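Side-chain contacts in probable transcriptional regulator (Pseudomonas aeruginosa, PDB 2NNN), which probably binds DNA as a dimeric transcriptional regulator of the MarR family, using a winged helix-turn-helix fold: residues Thr37-Ala42 with Lys70-Arg75; Ala42-Leu47 with Arg79-Arg84. All blocks are in the same frame, centred on the assembly; numbering follows the deposited sequence.

Interaction 1: Thr37-Ala42 with Lys70-Arg75; sequences TPTQWA and KGVVER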
ATOM      1  N   THR A  37      12.369  -5.373  -4.999  1.00 33.73           N
ATOM      2  CA  THR A  37      11.128  -4.715  -4.572  1.00 33.47           C
ATOM      3  C   THR A  37      11.380  -3.698  -3.432  1.00 33.37           C
ATOM      4  O   THR A  37      12.426  -3.753  -2.770  1.00 33.44           O
ATOM      5  CB  THR A  37      10.066  -5.735  -4.130  1.00 33.49           C
ATOM      6  OG1 THR A  37      10.524  -6.432  -2.963  1.00 33.10           O
ATOM      7  CG2 THR A  37       9.792  -6.738  -5.232  1.00 34.05           C
ATOM      8  N   PRO A  38      10.444  -2.739  -3.222  1.00 33.43           N
ATOM      9  CA  PRO A  38      10.571  -1.837  -2.058  1.00 33.18           C
ATOM     10  C   PRO A  38      10.913  -2.530  -0.741  1.00 33.49           C
ATOM     11  O   PRO A  38      11.788  -2.040  -0.017  1.00 33.63           O
ATOM     12  CB  PRO A  38       9.187  -1.172  -1.980  1.00 32.83           C
ATOM     13  CG  PRO A  38       8.758  -1.079  -3.409  1.00 32.73           C
ATOM     14  CD  PRO A  38       9.277  -2.370  -4.060  1.00 33.01           C
ATOM     15  N   THR A  39      10.229  -3.637  -0.424  1.00 33.69           N
ATOM     16  CA  THR A  39      10.378  -4.301   0.883  1.00 33.67           C
ATOM     17  C   THR A  39      11.672  -5.083   0.929  1.00 34.30           C
ATOM     18  O   THR A  39      12.361  -5.092   1.955  1.00 34.90           O
ATOM     19  CB  THR A  39       9.175  -5.208   1.242  1.00 33.58           C
ATOM     20  OG1 THR A  39       8.865  -6.070   0.146  1.00 33.84           O
ATOM     21  CG2 THR A  39       7.943  -4.365   1.530  1.00 33.46           C
ATOM     22  N   GLN A  40      12.022  -5.717  -0.191  1.00 34.29           N
ATOM     23  CA  GLN A  40      13.333  -6.338  -0.328  1.00 34.56           C
ATOM     24  C   GLN A  40      14.464  -5.358  -0.021  1.00 34.07           C
ATOM     25  O   GLN A  40      15.420  -5.721   0.656  1.00 34.86           O
ATOM     26  CB  GLN A  40      13.508  -6.977  -1.710  1.00 34.42           C
ATOM     27  CG  GLN A  40      12.853  -8.351  -1.802  1.00 34.36           C
ATOM     28  CD  GLN A  40      12.696  -8.852  -3.225  1.00 35.78           C
ATOM     29  OE1 GLN A  40      13.372  -8.390  -4.147  1.00 35.04           O
ATOM     30  NE2 GLN A  40      11.798  -9.813  -3.408  1.00 35.92           N
ATOM     31  N   TRP A  41      14.312  -4.120  -0.480  1.00 33.28           N
ATOM     32  CA  TRP A  41      15.296  -3.040  -0.282  1.00 32.77           C
ATOM     33  C   TRP A  41      15.309  -2.575   1.167  1.00 32.63           C
ATOM     34  O   TRP A  41      16.381  -2.358   1.741  1.00 33.54           O
ATOM     35  CB  TRP A  41      14.990  -1.855  -1.222  1.00 31.56           C
ATOM     36  CG  TRP A  41      15.884  -0.637  -1.010  1.00 32.02           C
ATOM     37  CD1 TRP A  41      15.520   0.569  -0.458  1.00 31.33           C
ATOM     38  CD2 TRP A  41      17.283  -0.500  -1.371  1.00 31.66           C
ATOM     39  NE1 TRP A  41      16.596   1.433  -0.450  1.00 32.01           N
ATOM     40  CE2 TRP A  41      17.688   0.802  -0.996  1.00 30.96           C
ATOM     41  CE3 TRP A  41      18.226  -1.354  -1.966  1.00 31.38           C
ATOM     42  CZ2 TRP A  41      19.001   1.261  -1.181  1.00 31.32           C
ATOM     43  CZ3 TRP A  41      19.532  -0.887  -2.157  1.00 30.66           C
ATOM     44  CH2 TRP A  41      19.901   0.405  -1.766  1.00 30.06           C
ATOM     45  N   ALA A  42      14.118  -2.420   1.747  1.00 32.49           N
ATOM     46  CA  ALA A  42      13.941  -2.009   3.146  1.00 32.53           C
ATOM     47  C   ALA A  42      14.646  -2.966   4.107  1.00 32.70           C
ATOM     48  O   ALA A  42      15.355  -2.522   5.014  1.00 32.84           O
ATOM     49  CB  ALA A  42      12.453  -1.919   3.499  1.00 32.04           C
ATOM     50  N   LYS A  70      10.041 -13.618   6.246  1.00 41.66           N
ATOM     51  CA  LYS A  70      10.572 -14.932   5.899  1.00 42.49           C
ATOM     52  C   LYS A  70      10.915 -15.000   4.409  1.00 42.78           C
ATOM     53  O   LYS A  70      12.004 -15.424   4.035  1.00 42.77           O
ATOM     54  CB  LYS A  70       9.557 -16.018   6.239  1.00 42.57           C
ATOM     55  CG  LYS A  70      10.121 -17.429   6.172  1.00 45.06           C
ATOM     56  CD  LYS A  70       9.055 -18.475   6.491  1.00 47.22           C
ATOM     57  CE  LYS A  70       9.506 -19.869   6.072  1.00 49.63           C
ATOM     58  NZ  LYS A  70      10.393 -20.503   7.096  1.00 51.44           N
ATOM     59  N   GLY A  71       9.983 -14.553   3.570  1.00 43.09           N
ATOM     60  CA  GLY A  71      10.097 -14.718   2.133  1.00 43.25           C
ATOM     61  C   GLY A  71      10.917 -13.623   1.473  1.00 43.53           C
ATOM     62  O   GLY A  71      11.544 -13.853   0.433  1.00 43.99           O
ATOM     63  N   VAL A  72      10.904 -12.428   2.054  1.00 43.21           N
ATOM     64  CA  VAL A  72      11.801 -11.381   1.605  1.00 43.05           C
ATOM     65  C   VAL A  72      13.252 -11.833   1.821  1.00 43.67           C
ATOM     66  O   VAL A  72      14.077 -11.733   0.905  1.00 43.75           O
ATOM     67  CB  VAL A  72      11.520 -10.030   2.317  1.00 42.94           C
ATOM     68  CG1 VAL A  72      12.757  -9.132   2.306  1.00 41.47           C
ATOM     69  CG2 VAL A  72      10.332  -9.341   1.687  1.00 41.45           C
ATOM     70  N   VAL A  73      13.553 -12.342   3.021  1.00 44.10           N
ATOM     71  CA  VAL A  73      14.912 -12.792   3.344  1.00 44.55           C
ATOM     72  C   VAL A  73      15.332 -13.979   2.467  1.00 45.21           C
ATOM     73  O   VAL A  73      16.480 -14.059   2.036  1.00 44.85           O
ATOM     74  CB  VAL A  73      15.086 -13.112   4.851  1.00 44.42           C
ATOM     75  CG1 VAL A  73      16.405 -13.844   5.112  1.00 43.95           C
ATOM     76  CG2 VAL A  73      15.041 -11.842   5.676  1.00 43.80           C
ATOM     77  N   GLU A  74      14.394 -14.877   2.184  1.00 46.22           N
ATOM     78  CA  GLU A  74      14.673 -16.006   1.295  1.00 47.92           C
ATOM     79  C   GLU A  74      14.961 -15.576  -0.146  1.00 48.04           C
ATOM     80  O   GLU A  74      15.894 -16.085  -0.762  1.00 48.34           O
ATOM     81  CB  GLU A  74      13.564 -17.060   1.366  1.00 47.59           C
ATOM     82  CG  GLU A  74      13.652 -17.919   2.627  1.00 49.23           C
ATOM     83  CD  GLU A  74      12.389 -18.732   2.916  1.00 50.22           C
ATOM     84  OE1 GLU A  74      11.468 -18.750   2.062  1.00 52.97           O
ATOM     85  OE2 GLU A  74      12.318 -19.362   4.006  1.00 53.89           O
ATOM     86  N   ARG A  75      14.186 -14.623  -0.666  1.00 48.70           N
ATOM     87  CA  ARG A  75      14.443 -14.052  -1.990  1.00 49.61           C
ATOM     88  C   ARG A  75      15.742 -13.245  -2.038  1.00 49.12           C
ATOM     89  O   ARG A  75      16.443 -13.252  -3.040  1.00 49.53           O
ATOM     90  CB  ARG A  75      13.260 -13.214  -2.468  1.00 49.42           C
ATOM     91  CG  ARG A  75      12.029 -14.057  -2.813  1.00 51.45           C
ATOM     92  CD  ARG A  75      10.806 -13.202  -3.117  1.00 52.18           C
ATOM     93  NE  ARG A  75      10.414 -12.367  -1.975  1.00 58.23           N
ATOM     94  CZ  ARG A  75       9.518 -11.383  -2.032  1.00 59.87           C
ATOM     95  NH1 ARG A  75       8.909 -11.085  -3.179  1.00 61.97           N
ATOM     96  NH2 ARG A  75       9.238 -10.683  -0.944  1.00 60.55           N
TER
HETATM   97  O   HOH W   1       8.529  -8.333  -1.928  1.00 41.98           O

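Interaction 2: Ala42-Leu47 with Arg79-Arg84; sequences AALVRL and RGLIQR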
ATOM      1  N   ALA A  42      14.118  -2.420   1.747  1.00 32.49           N
ATOM      2  CA  ALA A  42      13.941  -2.009   3.146  1.00 32.53           C
ATOM      3  C   ALA A  42      14.646  -2.966   4.107  1.00 32.70           C
ATOM      4  O   ALA A  42      15.355  -2.522   5.014  1.00 32.84           O
ATOM      5  CB  ALA A  42      12.453  -1.919   3.499  1.00 32.04           C
ATOM      6  N   ALA A  43      14.429  -4.267   3.914  1.00 32.87           N
ATOM      7  CA  ALA A  43      15.113  -5.300   4.704  1.00 33.66           C
ATOM      8  C   ALA A  43      16.613  -5.248   4.498  1.00 34.22           C
ATOM      9  O   ALA A  43      17.352  -5.403   5.443  1.00 34.91           O
ATOM     10  CB  ALA A  43      14.596  -6.674   4.364  1.00 33.42           C
ATOM     11  N   LEU A  44      17.058  -5.019   3.265  1.00 34.94           N
ATOM     12  CA  LEU A  44      18.501  -4.905   2.973  1.00 35.36           C
ATOM     13  C   LEU A  44      19.101  -3.697   3.705  1.00 35.36           C
ATOM     14  O   LEU A  44      20.119  -3.816   4.391  1.00 35.64           O
ATOM     15  CB  LEU A  44      18.734  -4.747   1.465  1.00 34.72           C
ATOM     16  CG  LEU A  44      20.153  -4.956   0.964  1.00 35.41           C
ATOM     17  CD1 LEU A  44      20.408  -6.451   0.703  1.00 37.67           C
ATOM     18  CD2 LEU A  44      20.407  -4.136  -0.298  1.00 35.64           C
ATOM     19  N   VAL A  45      18.461  -2.538   3.536  1.00 35.14           N
ATOM     20  CA  VAL A  45      18.856  -1.324   4.236  1.00 34.93           C
ATOM     21  C   VAL A  45      18.916  -1.565   5.749  1.00 35.78           C
ATOM     22  O   VAL A  45      19.940  -1.293   6.362  1.00 35.83           O
ATOM     23  CB  VAL A  45      17.940  -0.123   3.863  1.00 34.66           C
ATOM     24  CG1 VAL A  45      18.269   1.111   4.691  1.00 32.16           C
ATOM     25  CG2 VAL A  45      18.073   0.190   2.371  1.00 33.49           C
ATOM     26  N   ARG A  46      17.846  -2.113   6.324  1.00 36.59           N
ATOM     27  CA  ARG A  46      17.779  -2.338   7.766  1.00 37.79           C
ATOM     28  C   ARG A  46      18.871  -3.275   8.302  1.00 38.81           C
ATOM     29  O   ARG A  46      19.486  -2.971   9.323  1.00 39.03           O
ATOM     30  CB  ARG A  46      16.389  -2.821   8.194  1.00 37.76           C
ATOM     31  CG  ARG A  46      16.163  -2.824   9.707  1.00 37.07           C
ATOM     32  CD  ARG A  46      16.130  -1.413  10.264  1.00 38.19           C
ATOM     33  NE  ARG A  46      14.802  -0.814  10.141  1.00 40.76           N
ATOM     34  CZ  ARG A  46      14.534   0.481  10.304  1.00 41.07           C
ATOM     35  NH1 ARG A  46      15.499   1.349  10.573  1.00 40.89           N
ATOM     36  NH2 ARG A  46      13.293   0.914  10.181  1.00 41.63           N
ATOM     37  N   LEU A  47      19.116  -4.395   7.616  1.00 39.81           N
ATOM     38  CA  LEU A  47      20.238  -5.282   7.945  1.00 41.01           C
ATOM     39  C   LEU A  47      21.606  -4.598   7.882  1.00 42.23           C
ATOM     40  O   LEU A  47      22.559  -5.056   8.521  1.00 42.95           O
ATOM     41  CB  LEU A  47      20.259  -6.494   7.021  1.00 40.65           C
ATOM     42  CG  LEU A  47      19.296  -7.650   7.261  1.00 41.66           C
ATOM     43  CD1 LEU A  47      19.434  -8.646   6.131  1.00 42.79           C
ATOM     44  CD2 LEU A  47      19.512  -8.331   8.617  1.00 40.11           C
ATOM     45  N   ARG A  79      19.525 -14.501  -4.139  1.00 50.26           N
ATOM     46  CA  ARG A  79      20.406 -13.576  -4.852  1.00 49.61           C
ATOM     47  C   ARG A  79      21.813 -13.481  -4.260  1.00 48.46           C
ATOM     48  O   ARG A  79      22.665 -12.783  -4.807  1.00 48.35           O
ATOM     49  CB  ARG A  79      19.771 -12.183  -4.922  1.00 49.95           C
ATOM     50  CG  ARG A  79      18.411 -12.180  -5.572  1.00 52.05           C
ATOM     51  CD  ARG A  79      17.716 -10.864  -5.367  1.00 56.36           C
ATOM     52  NE  ARG A  79      18.333  -9.814  -6.176  1.00 59.97           N
ATOM     53  CZ  ARG A  79      17.813  -9.312  -7.294  1.00 60.16           C
ATOM     54  NH1 ARG A  79      16.644  -9.750  -7.754  1.00 59.49           N
ATOM     55  NH2 ARG A  79      18.467  -8.355  -7.943  1.00 60.43           N
ATOM     56  N   GLY A  80      22.057 -14.182  -3.158  1.00 47.54           N
ATOM     57  CA  GLY A  80      23.366 -14.165  -2.491  1.00 46.49           C
ATOM     58  C   GLY A  80      23.609 -12.949  -1.608  1.00 45.93           C
ATOM     59  O   GLY A  80      24.754 -12.628  -1.290  1.00 45.72           O
ATOM     60  N   LEU A  81      22.539 -12.278  -1.187  1.00 45.26           N
ATOM     61  CA  LEU A  81      22.688 -10.985  -0.527  1.00 44.57           C
ATOM     62  C   LEU A  81      22.684 -11.037   0.996  1.00 44.84           C
ATOM     63  O   LEU A  81      22.973 -10.031   1.652  1.00 44.64           O
ATOM     64  CB  LEU A  81      21.652  -9.983  -1.040  1.00 43.98           C
ATOM     65  CG  LEU A  81      21.592  -9.730  -2.553  1.00 42.77           C
ATOM     66  CD1 LEU A  81      20.509  -8.706  -2.826  1.00 41.73           C
ATOM     67  CD2 LEU A  81      22.938  -9.291  -3.139  1.00 38.83           C
ATOM     68  N   ILE A  82      22.364 -12.200   1.561  1.00 45.06           N
ATOM     69  CA  ILE A  82      22.367 -12.360   3.018  1.00 45.53           C
ATOM     70  C   ILE A  82      23.200 -13.555   3.466  1.00 46.08           C
ATOM     71  O   ILE A  82      23.460 -14.484   2.680  1.00 45.94           O
ATOM     72  CB  ILE A  82      20.919 -12.441   3.639  1.00 45.74           C
ATOM     73  CG1 ILE A  82      20.097 -13.591   3.051  1.00 45.79           C
ATOM     74  CG2 ILE A  82      20.165 -11.125   3.485  1.00 44.95           C
ATOM     75  CD1 ILE A  82      19.965 -14.775   3.974  1.00 46.60           C
ATOM     76  N   GLN A  83      23.632 -13.504   4.726  1.00 46.41           N
ATOM     77  CA  GLN A  83      24.244 -14.645   5.397  1.00 46.58           C
ATOM     78  C   GLN A  83      23.539 -14.922   6.734  1.00 46.79           C
ATOM     79  O   GLN A  83      23.116 -14.001   7.455  1.00 46.18           O
ATOM     80  CB  GLN A  83      25.770 -14.472   5.555  1.00 46.77           C
ATOM     81  CG  GLN A  83      26.227 -13.353   6.500  1.00 47.39           C
ATOM     82  CD  GLN A  83      27.672 -12.855   6.275  1.00 47.50           C
ATOM     83  OE1 GLN A  83      28.129 -11.957   6.991  1.00 48.69           O
ATOM     84  NE2 GLN A  83      28.384 -13.424   5.283  1.00 47.47           N
ATOM     85  N   ARG A  84      23.388 -16.207   7.033  1.00 46.94           N
ATOM     86  CA  ARG A  84      22.818 -16.639   8.295  1.00 46.97           C
ATOM     87  C   ARG A  84      23.909 -17.236   9.182  1.00 46.92           C
ATOM     88  O   ARG A  84      24.923 -17.757   8.698  1.00 46.71           O
ATOM     89  CB  ARG A  84      21.685 -17.637   8.062  1.00 47.17           C
ATOM     90  CG  ARG A  84      20.480 -17.084   7.290  1.00 47.71           C
ATOM     91  CD  ARG A  84      19.456 -18.182   7.109  1.00 48.61           C
ATOM     92  NE  ARG A  84      18.202 -17.760   6.485  1.00 49.30           N
ATOM     93  CZ  ARG A  84      17.962 -17.809   5.177  1.00 50.70           C
ATOM     94  NH1 ARG A  84      18.904 -18.224   4.340  1.00 51.31           N
ATOM     95  NH2 ARG A  84      16.782 -17.429   4.701  1.00 52.13           N
TER

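Interaction 1: Thr37-Ala42 with Lys70-Arg75
Gln40 lays its amide nitrogen over one face of the Arg75 guanidinium, with NE2 3.1 Å from CZ and close to the centre of the group. The amide stands upright on the guanidinium, the two planes 88° apart; with donors on both sides, this is a packing contact and not a hydrogen bond. Both partners are held from their own helices. Gln40 OE1 accepts from Thr37 N, which sits above the carbonyl plane, while Gln40 N donates to Thr37 OG1 (3.2 Å); this reciprocal pair is a capping box at the start of helix 38-50. Arg75 bends at chi3 (-61°), folding its head back so that NE donates to Gly71 O at 3.0 Å, nearly in the guanidinium plane. That oxygen also takes the helical bond from Arg75 N, on the other face of its carbonyl plane. A water bridges the two helices: it accepts from Arg75 NH2 at 2.6 Å and is hydrogen-bonded to the hydroxyls of Thr37 and Thr39. Deeper in, Val72 divides its methyls, CG1 lying against Gln40 CA (3.9 Å) and CG2 against Thr39 OG1. The short helical segments cross at -81°, their axes 9.6 Å apart, with helix 66-78, probably the recognition helix, set across helix 38-50, as in the winged helix-turn-helix domain of MarR regulators.

Interaction 2: Ala42-Leu47 with Arg79-Arg84
Leu44 reaches Leu81 through a single methyl, CD1, which rests 4.1 Å from Leu81 CB and at nearly the same distance from Leu81 CD1. Its CG stands anti to the backbone N (chi1 -165°), and the branch beyond it carries CD1 nearer to the loop than the direction of the CB bond alone would suggest. The two leucines meet at a slant, and Leu98 of the neighbouring strand and Leu106 of helix 100-121 also pack on Leu44, so the pair belongs to a wider apolar layer. One helical turn further on, Leu47 points its CB toward the other segment. Its CD1 meets Ile82 CG2 at 3.7 Å, again methyl against methyl. Ile82 turns two ways at once: CG2 serves the helix, whereas CG1, tucked in the space flanked by N and C (chi1 58°), leads the longer branch away, and its CD1 ends 3.6 Å above the plane of the Arg84 guanidinium, displaced from the centre of the group. Arg84 in turn forms a salt bridge with Asp77. Leu58 and Val96 add to the surroundings of Leu47, joining helix 55-61 and strand 93-98 to the same interior. All four residues that touch are buried, and the contact rests on apolar packing alone. On the far segment, Gly80 ends helix 66-78 in a Schellman motif with positive phi (80°), and the chain then turns through Leu81 into strand 82-87. Helix 38-50 thus packs against the base of the two-stranded antiparallel wing, the junction characteristic of the winged helix-turn-helix fold of MarR regulators.

After helix 13-31 the chain enters helix 38-50, whose first turn serves interaction 1 and whose next turns serve interaction 2, with Ala42 common to both segments. It then runs through helix 55-61 to helix 66-78, where interaction 1 closes a loop with 27 residues between its segments. A few residues later the start of strand 82-87 returns to helix 38-50 and closes interaction 2 over 31 residues. The two loops therefore cross rather than nest. Their centres lie about 8 Å apart, and they touch directly where Val72 meets Ala43 and Val73 meets Arg84. Together they tie one helix to both the presumed recognition helix and the wing.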